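Local coordinates for structural PPIase-like protein L605 (Mimivirus, PDB 2OSE), which probably acts as a cyclophilin-type peptidyl-prolyl cis-trans isomerase that binds cyclosporin A, and assembles as a homotrimer found in the virion, at residues D38-G43 and E110-V115; S130-T135 and R165-I170. One frame throughout, in Å; residues are numbered along the deposited sequence.

Contact 1: D38-G43 and E110-V115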
ATOM      1  N   ASP A  38      28.256  14.010 -17.008  1.00 34.84           N
ATOM      2  CA  ASP A  38      29.218  14.571 -16.005  1.00 36.50           C
ATOM      3  C   ASP A  38      28.687  14.698 -14.567  1.00 36.46           C
ATOM      4  O   ASP A  38      29.421  15.068 -13.650  1.00 37.23           O
ATOM      5  CB  ASP A  38      29.872  15.913 -16.441  1.00 36.51           C
ATOM      6  CG  ASP A  38      28.881  17.089 -16.599  1.00 38.89           C
ATOM      7  OD1 ASP A  38      27.880  17.248 -15.857  1.00 39.21           O
ATOM      8  OD2 ASP A  38      29.155  17.934 -17.485  1.00 42.10           O
ATOM      9  N   ALA A  39      27.414  14.401 -14.373  1.00 35.62           N
ATOM     10  CA  ALA A  39      26.841  14.405 -13.044  1.00 34.33           C
ATOM     11  C   ALA A  39      27.198  13.100 -12.328  1.00 33.42           C
ATOM     12  O   ALA A  39      27.414  13.097 -11.115  1.00 33.79           O
ATOM     13  CB  ALA A  39      25.307  14.579 -13.131  1.00 34.07           C
ATOM     14  N   PHE A  40      27.245  12.003 -13.079  1.00 32.36           N
ATOM     15  CA  PHE A  40      27.224  10.655 -12.521  1.00 31.91           C
ATOM     16  C   PHE A  40      27.363   9.675 -13.656  1.00 31.99           C
ATOM     17  O   PHE A  40      26.356   9.074 -14.080  1.00 32.85           O
ATOM     18  CB  PHE A  40      25.857  10.411 -11.827  1.00 31.90           C
ATOM     19  CG  PHE A  40      25.771   9.165 -10.989  1.00 31.96           C
ATOM     20  CD1 PHE A  40      26.810   8.226 -10.945  1.00 32.17           C
ATOM     21  CD2 PHE A  40      24.592   8.920 -10.235  1.00 32.68           C
ATOM     22  CE1 PHE A  40      26.698   7.068 -10.173  1.00 33.53           C
ATOM     23  CE2 PHE A  40      24.468   7.772  -9.455  1.00 32.68           C
ATOM     24  CZ  PHE A  40      25.522   6.841  -9.409  1.00 33.27           C
ATOM     25  N   PRO A  41      28.596   9.472 -14.169  1.00 31.63           N
ATOM     26  CA  PRO A  41      28.752   8.600 -15.319  1.00 30.87           C
ATOM     27  C   PRO A  41      28.102   7.220 -15.299  1.00 30.91           C
ATOM     28  O   PRO A  41      27.435   6.837 -16.270  1.00 29.97           O
ATOM     29  CB  PRO A  41      30.285   8.498 -15.462  1.00 30.85           C
ATOM     30  CG  PRO A  41      30.763   9.802 -15.006  1.00 30.86           C
ATOM     31  CD  PRO A  41      29.891  10.095 -13.794  1.00 31.14           C
ATOM     32  N   ALA A  42      28.300   6.445 -14.234  1.00 30.61           N
ATOM     33  CA  ALA A  42      27.760   5.081 -14.215  1.00 29.66           C
ATOM     34  C   ALA A  42      26.220   5.057 -14.114  1.00 29.13           C
ATOM     35  O   ALA A  42      25.587   4.168 -14.639  1.00 28.15           O
ATOM     36  CB  ALA A  42      28.374   4.265 -13.023  1.00 30.82           C
ATOM     37  N   GLY A  43      25.652   6.021 -13.408  1.00 28.85           N
ATOM     38  CA  GLY A  43      24.189   6.087 -13.236  1.00 28.62           C
ATOM     39  C   GLY A  43      23.483   6.564 -14.496  1.00 28.28           C
ATOM     40  O   GLY A  43      22.408   6.076 -14.825  1.00 28.92           O
ATOM     41  N   GLU A 110      24.865  -5.597 -10.840  1.00 47.46           N
ATOM     42  CA  GLU A 110      25.672  -5.050  -9.757  1.00 47.84           C
ATOM     43  C   GLU A 110      25.113  -3.693  -9.337  1.00 46.47           C
ATOM     44  O   GLU A 110      24.707  -2.893 -10.196  1.00 46.21           O
ATOM     45  CB  GLU A 110      27.128  -4.843 -10.185  1.00 47.47           C
ATOM     46  CG  GLU A 110      27.953  -6.091 -10.432  1.00 50.07           C
ATOM     47  CD  GLU A 110      29.388  -5.735 -10.841  1.00 50.93           C
ATOM     48  OE1 GLU A 110      29.736  -5.986 -12.014  1.00 56.15           O
ATOM     49  OE2 GLU A 110      30.158  -5.180 -10.005  1.00 54.69           O
ATOM     50  N   PRO A 111      25.103  -3.427  -8.016  1.00 45.00           N
ATOM     51  CA  PRO A 111      24.822  -2.100  -7.494  1.00 43.53           C
ATOM     52  C   PRO A 111      25.734  -1.059  -8.133  1.00 42.23           C
ATOM     53  O   PRO A 111      26.901  -1.364  -8.445  1.00 42.39           O
ATOM     54  CB  PRO A 111      25.187  -2.215  -6.010  1.00 44.05           C
ATOM     55  CG  PRO A 111      25.088  -3.656  -5.672  1.00 44.91           C
ATOM     56  CD  PRO A 111      25.344  -4.422  -6.948  1.00 45.51           C
ATOM     57  N   ILE A 112      25.227   0.162  -8.303  1.00 39.42           N
ATOM     58  CA  ILE A 112      26.049   1.261  -8.808  1.00 36.94           C
ATOM     59  C   ILE A 112      26.527   2.133  -7.663  1.00 36.32           C
ATOM     60  O   ILE A 112      25.720   2.718  -6.969  1.00 35.46           O
ATOM     61  CB  ILE A 112      25.285   2.164  -9.860  1.00 36.80           C
ATOM     62  CG1 ILE A 112      24.723   1.304 -10.983  1.00 34.23           C
ATOM     63  CG2 ILE A 112      26.212   3.261 -10.404  1.00 33.45           C
ATOM     64  CD1 ILE A 112      23.583   1.958 -11.769  1.00 36.22           C
ATOM     65  N   PRO A 113      27.866   2.236  -7.473  1.00 36.77           N
ATOM     66  CA  PRO A 113      28.446   3.063  -6.418  1.00 36.18           C
ATOM     67  C   PRO A 113      28.221   4.540  -6.625  1.00 35.81           C
ATOM     68  O   PRO A 113      28.071   4.974  -7.768  1.00 35.75           O
ATOM     69  CB  PRO A 113      29.951   2.752  -6.509  1.00 36.77           C
ATOM     70  CG  PRO A 113      30.004   1.420  -7.137  1.00 38.27           C
ATOM     71  CD  PRO A 113      28.916   1.487  -8.189  1.00 36.69           C
ATOM     72  N   PRO A 114      28.231   5.318  -5.528  1.00 35.25           N
ATOM     73  CA  PRO A 114      28.028   6.742  -5.649  1.00 35.90           C
ATOM     74  C   PRO A 114      29.304   7.454  -6.119  1.00 36.78           C
ATOM     75  O   PRO A 114      29.816   8.336  -5.440  1.00 36.82           O
ATOM     76  CB  PRO A 114      27.606   7.176  -4.230  1.00 35.84           C
ATOM     77  CG  PRO A 114      28.070   6.073  -3.297  1.00 34.96           C
ATOM     78  CD  PRO A 114      28.472   4.891  -4.124  1.00 35.77           C
ATOM     79  N   VAL A 115      29.796   7.072  -7.291  1.00 37.15           N
ATOM     80  CA  VAL A 115      30.945   7.770  -7.866  1.00 38.66           C
ATOM     81  C   VAL A 115      30.444   8.835  -8.820  1.00 37.68           C
ATOM     82  O   VAL A 115      30.147   8.532  -9.967  1.00 38.20           O
ATOM     83  CB  VAL A 115      31.909   6.818  -8.625  1.00 37.76           C
ATOM     84  CG1 VAL A 115      33.149   7.595  -9.074  1.00 40.68           C
ATOM     85  CG2 VAL A 115      32.322   5.646  -7.764  1.00 40.30           C
TER
HETATM   86  O   HOH W   1      30.037   6.647 -11.978  1.00 40.69           O
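Phe40, Ala42 and Ile112 make an apolar contact, helped by one bridging water, where the start of helix 41-52 meets the long loop between strands 89-92 and 128-135. Ile112 supplies the methyl branch: its CG2 lies 3.5 Å from Ala42 CB and 3.8 Å from Phe40 CZ, touching the helix and the ring together. With CG of Phe40 anti to the backbone N (chi1 -169°), the ring starts out beside the carbonyl carbon; Gly43 N sits over one face, toward the rim. The ring also meets backbone oxygens obliquely, with CE1 of Phe40 3.5 Å from Pro113 O and CD1 of Phe40 3.5 Å from Val115 O. Pro114, between those two carbonyls, centres an inverse gamma turn. Water 1 lies in the plane of the Phe40 ring, at its edge, accepting from Ala42 N at 2.9 Å and donating to Val115 O at 2.8 Å. Phe116, the next residue of the loop, and Tyr143 both meet Phe40 edge-to-face, and Phe40 also packs on Leu131. The polar link is thus the water, joining an N-H in the helix's first turn to a loop carbonyl, while CG2 of Ile112 packs against Phe40 and the Ala42 methyl.

Contact 2: S130-T135 and R165-I170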
ATOM      1  N   SER A 130      16.262  12.285 -11.720  1.00 23.55           N
ATOM      2  CA  SER A 130      17.245  11.951 -10.683  1.00 24.37           C
ATOM      3  C   SER A 130      17.229  10.461 -10.397  1.00 24.60           C
ATOM      4  O   SER A 130      16.292   9.761 -10.806  1.00 24.72           O
ATOM      5  CB  SER A 130      17.034  12.821  -9.434  1.00 23.30           C
ATOM      6  OG  SER A 130      15.739  12.646  -8.839  1.00 26.17           O
ATOM      7  N   LEU A 131      18.288   9.952  -9.769  1.00 24.36           N
ATOM      8  CA  LEU A 131      18.322   8.530  -9.415  1.00 24.91           C
ATOM      9  C   LEU A 131      18.044   8.379  -7.913  1.00 24.81           C
ATOM     10  O   LEU A 131      18.529   9.145  -7.112  1.00 24.10           O
ATOM     11  CB  LEU A 131      19.655   7.863  -9.795  1.00 25.01           C
ATOM     12  CG  LEU A 131      19.969   7.838 -11.287  1.00 25.66           C
ATOM     13  CD1 LEU A 131      21.373   7.237 -11.548  1.00 24.24           C
ATOM     14  CD2 LEU A 131      18.880   7.103 -12.113  1.00 24.58           C
ATOM     15  N   VAL A 132      17.238   7.386  -7.562  1.00 25.97           N
ATOM     16  CA  VAL A 132      16.814   7.221  -6.173  1.00 25.83           C
ATOM     17  C   VAL A 132      17.809   6.281  -5.453  1.00 25.99           C
ATOM     18  O   VAL A 132      18.042   5.153  -5.911  1.00 26.49           O
ATOM     19  CB  VAL A 132      15.359   6.694  -6.113  1.00 26.33           C
ATOM     20  CG1 VAL A 132      14.896   6.457  -4.646  1.00 26.63           C
ATOM     21  CG2 VAL A 132      14.400   7.680  -6.844  1.00 23.28           C
ATOM     22  N   PRO A 133      18.414   6.757  -4.350  1.00 26.91           N
ATOM     23  CA  PRO A 133      19.384   5.922  -3.644  1.00 28.12           C
ATOM     24  C   PRO A 133      18.702   4.763  -2.866  1.00 29.47           C
ATOM     25  O   PRO A 133      17.488   4.783  -2.615  1.00 27.71           O
ATOM     26  CB  PRO A 133      20.051   6.898  -2.670  1.00 27.35           C
ATOM     27  CG  PRO A 133      19.034   7.953  -2.437  1.00 28.34           C
ATOM     28  CD  PRO A 133      18.216   8.065  -3.695  1.00 25.49           C
ATOM     29  N   TYR A 134      19.484   3.739  -2.560  1.00 30.66           N
ATOM     30  CA  TYR A 134      19.117   2.775  -1.508  1.00 32.88           C
ATOM     31  C   TYR A 134      20.355   2.469  -0.629  1.00 33.71           C
ATOM     32  O   TYR A 134      21.474   2.872  -0.967  1.00 32.19           O
ATOM     33  CB  TYR A 134      18.504   1.505  -2.094  1.00 32.78           C
ATOM     34  CG  TYR A 134      19.478   0.573  -2.764  1.00 35.03           C
ATOM     35  CD1 TYR A 134      20.086  -0.463  -2.034  1.00 37.30           C
ATOM     36  CD2 TYR A 134      19.772   0.684  -4.122  1.00 36.17           C
ATOM     37  CE1 TYR A 134      20.952  -1.350  -2.628  1.00 36.67           C
ATOM     38  CE2 TYR A 134      20.631  -0.207  -4.739  1.00 35.26           C
ATOM     39  CZ  TYR A 134      21.226  -1.219  -3.981  1.00 37.12           C
ATOM     40  OH  TYR A 134      22.082  -2.097  -4.565  1.00 34.59           O
ATOM     41  N   THR A 135      20.120   1.809   0.511  1.00 34.94           N
ATOM     42  CA  THR A 135      21.168   1.504   1.503  1.00 34.66           C
ATOM     43  C   THR A 135      21.246  -0.005   1.654  1.00 34.23           C
ATOM     44  O   THR A 135      20.215  -0.702   1.715  1.00 33.82           O
ATOM     45  CB  THR A 135      20.878   2.203   2.840  1.00 35.74           C
ATOM     46  OG1 THR A 135      20.829   3.616   2.635  1.00 39.19           O
ATOM     47  CG2 THR A 135      21.976   1.944   3.852  1.00 35.02           C
ATOM     48  N   ARG A 165      19.950  15.082  -0.421  1.00 37.51           N
ATOM     49  CA  ARG A 165      21.008  15.423  -1.392  1.00 37.86           C
ATOM     50  C   ARG A 165      21.415  14.203  -2.231  1.00 36.50           C
ATOM     51  O   ARG A 165      21.859  14.347  -3.381  1.00 37.01           O
ATOM     52  CB  ARG A 165      22.204  15.974  -0.618  1.00 39.21           C
ATOM     53  CG  ARG A 165      23.501  16.075  -1.361  1.00 44.89           C
ATOM     54  CD  ARG A 165      23.834  17.499  -1.772  1.00 51.04           C
ATOM     55  NE  ARG A 165      25.112  17.538  -2.496  1.00 56.21           N
ATOM     56  CZ  ARG A 165      25.755  18.659  -2.814  1.00 59.39           C
ATOM     57  NH1 ARG A 165      25.235  19.841  -2.468  1.00 61.10           N
ATOM     58  NH2 ARG A 165      26.911  18.605  -3.472  1.00 59.24           N
ATOM     59  N   ASP A 166      21.236  13.007  -1.664  1.00 34.08           N
ATOM     60  CA  ASP A 166      21.535  11.766  -2.358  1.00 33.10           C
ATOM     61  C   ASP A 166      20.531  11.436  -3.473  1.00 30.62           C
ATOM     62  O   ASP A 166      20.725  10.471  -4.198  1.00 29.94           O
ATOM     63  CB  ASP A 166      21.564  10.580  -1.386  1.00 34.62           C
ATOM     64  CG  ASP A 166      22.728  10.632  -0.400  1.00 39.94           C
ATOM     65  OD1 ASP A 166      23.760  11.290  -0.684  1.00 42.73           O
ATOM     66  OD2 ASP A 166      22.592   9.971   0.661  1.00 46.29           O
ATOM     67  N   GLN A 167      19.444  12.198  -3.555  1.00 29.26           N
ATOM     68  CA  GLN A 167      18.497  12.089  -4.665  1.00 27.91           C
ATOM     69  C   GLN A 167      19.127  12.881  -5.797  1.00 26.59           C
ATOM     70  O   GLN A 167      18.789  14.044  -6.026  1.00 28.38           O
ATOM     71  CB  GLN A 167      17.119  12.620  -4.256  1.00 27.97           C
ATOM     72  CG  GLN A 167      16.458  11.823  -3.078  1.00 27.69           C
ATOM     73  CD  GLN A 167      15.521  10.707  -3.505  1.00 28.90           C
ATOM     74  OE1 GLN A 167      15.572  10.216  -4.629  1.00 26.93           O
ATOM     75  NE2 GLN A 167      14.626  10.314  -2.593  1.00 28.45           N
ATOM     76  N   VAL A 168      20.058  12.239  -6.487  1.00 25.67           N
ATOM     77  CA  VAL A 168      21.013  12.935  -7.375  1.00 25.69           C
ATOM     78  C   VAL A 168      20.479  13.219  -8.798  1.00 24.88           C
ATOM     79  O   VAL A 168      20.131  12.301  -9.534  1.00 24.33           O
ATOM     80  CB  VAL A 168      22.372  12.158  -7.437  1.00 25.93           C
ATOM     81  CG1 VAL A 168      22.173  10.770  -8.045  1.00 24.83           C
ATOM     82  CG2 VAL A 168      23.445  12.953  -8.263  1.00 27.91           C
ATOM     83  N   VAL A 169      20.442  14.504  -9.154  1.00 25.39           N
ATOM     84  CA  VAL A 169      19.983  14.973 -10.460  1.00 25.10           C
ATOM     85  C   VAL A 169      20.971  14.589 -11.572  1.00 25.31           C
ATOM     86  O   VAL A 169      22.166  14.936 -11.514  1.00 25.52           O
ATOM     87  CB  VAL A 169      19.762  16.494 -10.449  1.00 24.85           C
ATOM     88  CG1 VAL A 169      19.350  17.047 -11.862  1.00 23.93           C
ATOM     89  CG2 VAL A 169      18.724  16.850  -9.435  1.00 25.76           C
ATOM     90  N   ILE A 170      20.456  13.890 -12.575  1.00 23.61           N
ATOM     91  CA  ILE A 170      21.241  13.406 -13.715  1.00 22.60           C
ATOM     92  C   ILE A 170      20.687  13.875 -15.082  1.00 22.37           C
ATOM     93  O   ILE A 170      21.246  13.504 -16.116  1.00 21.65           O
ATOM     94  CB  ILE A 170      21.360  11.857 -13.741  1.00 21.91           C
ATOM     95  CG1 ILE A 170      19.981  11.175 -13.782  1.00 21.80           C
ATOM     96  CG2 ILE A 170      22.208  11.299 -12.526  1.00 22.34           C
ATOM     97  CD1 ILE A 170      20.079   9.813 -14.395  1.00 18.93           C
TER
HETATM   98  O   HOH W   2      16.332  10.849  -7.053  1.00 29.43           O
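Ser130 and Leu131 run antiparallel to Val168 and Val169, with Ser130 and Val169 a non-hydrogen-bonded pair and Leu131 N bonded to Val168 O at 3.0 Å, the N-H...O angle 155°. The same carbonyl oxygen of Val168 takes a CA-H...O contact from Ser130 CA at 3.1 Å. Leu131 and Ile170 cross at about a right angle, CG of Leu131 3.7 Å from CD1 of Ile170. Farther along, the Pro133 ring lies across Asp166 and Gln167: its CG comes 3.8 Å from Asp166 CB, and its CD is 3.5 Å from Gln167 OE1. A bend at chi2 (-94°) turns CD of Gln167 aside, and the side chain lies beside Val132, pointing the same way, with OE1 against Val132 CG2. Water 2 donates to Gln167 OE1 at 2.6 Å and, weakly, to Leu131 O, and also bonds Ser130 OG, so buried polar atoms of both segments share it. Ser130 OG is also hydrogen-bonded to His123 NE2, while Gln167 NE2 bonds Ala191 O of the second subunit, whose Arg193 also bonds the carbonyls of Val132 and Pro133. Such antiparallel pairing belongs to the cyclophilin beta-barrel, and here the end of the pairing also forms part of the trimer interface.

In the fold
From the N terminus, the chain leaves strand 26-35, enters helix 41-52 within 38-43, and reaches 110-115 after the 83-85/89-92 hairpin; contact 1 closes that excursion of 66 residues. Strand 128-135 follows, and contact 2 closes a shorter loop of 29 residues that includes strands 141-142 and 147-150. The two closures neither nest nor cross, but follow in series. Their centres lie about 10 Å apart, and they touch directly: Gly43 CA packs 3.5 Å from Leu131 CD1, and Phe40 CD2 3.8 Å from Val168 CG1. Pro111 also packs on Tyr134. Together they join the start of helix 41-52 and the loop that packs against it to paired strands of the antiparallel sheet.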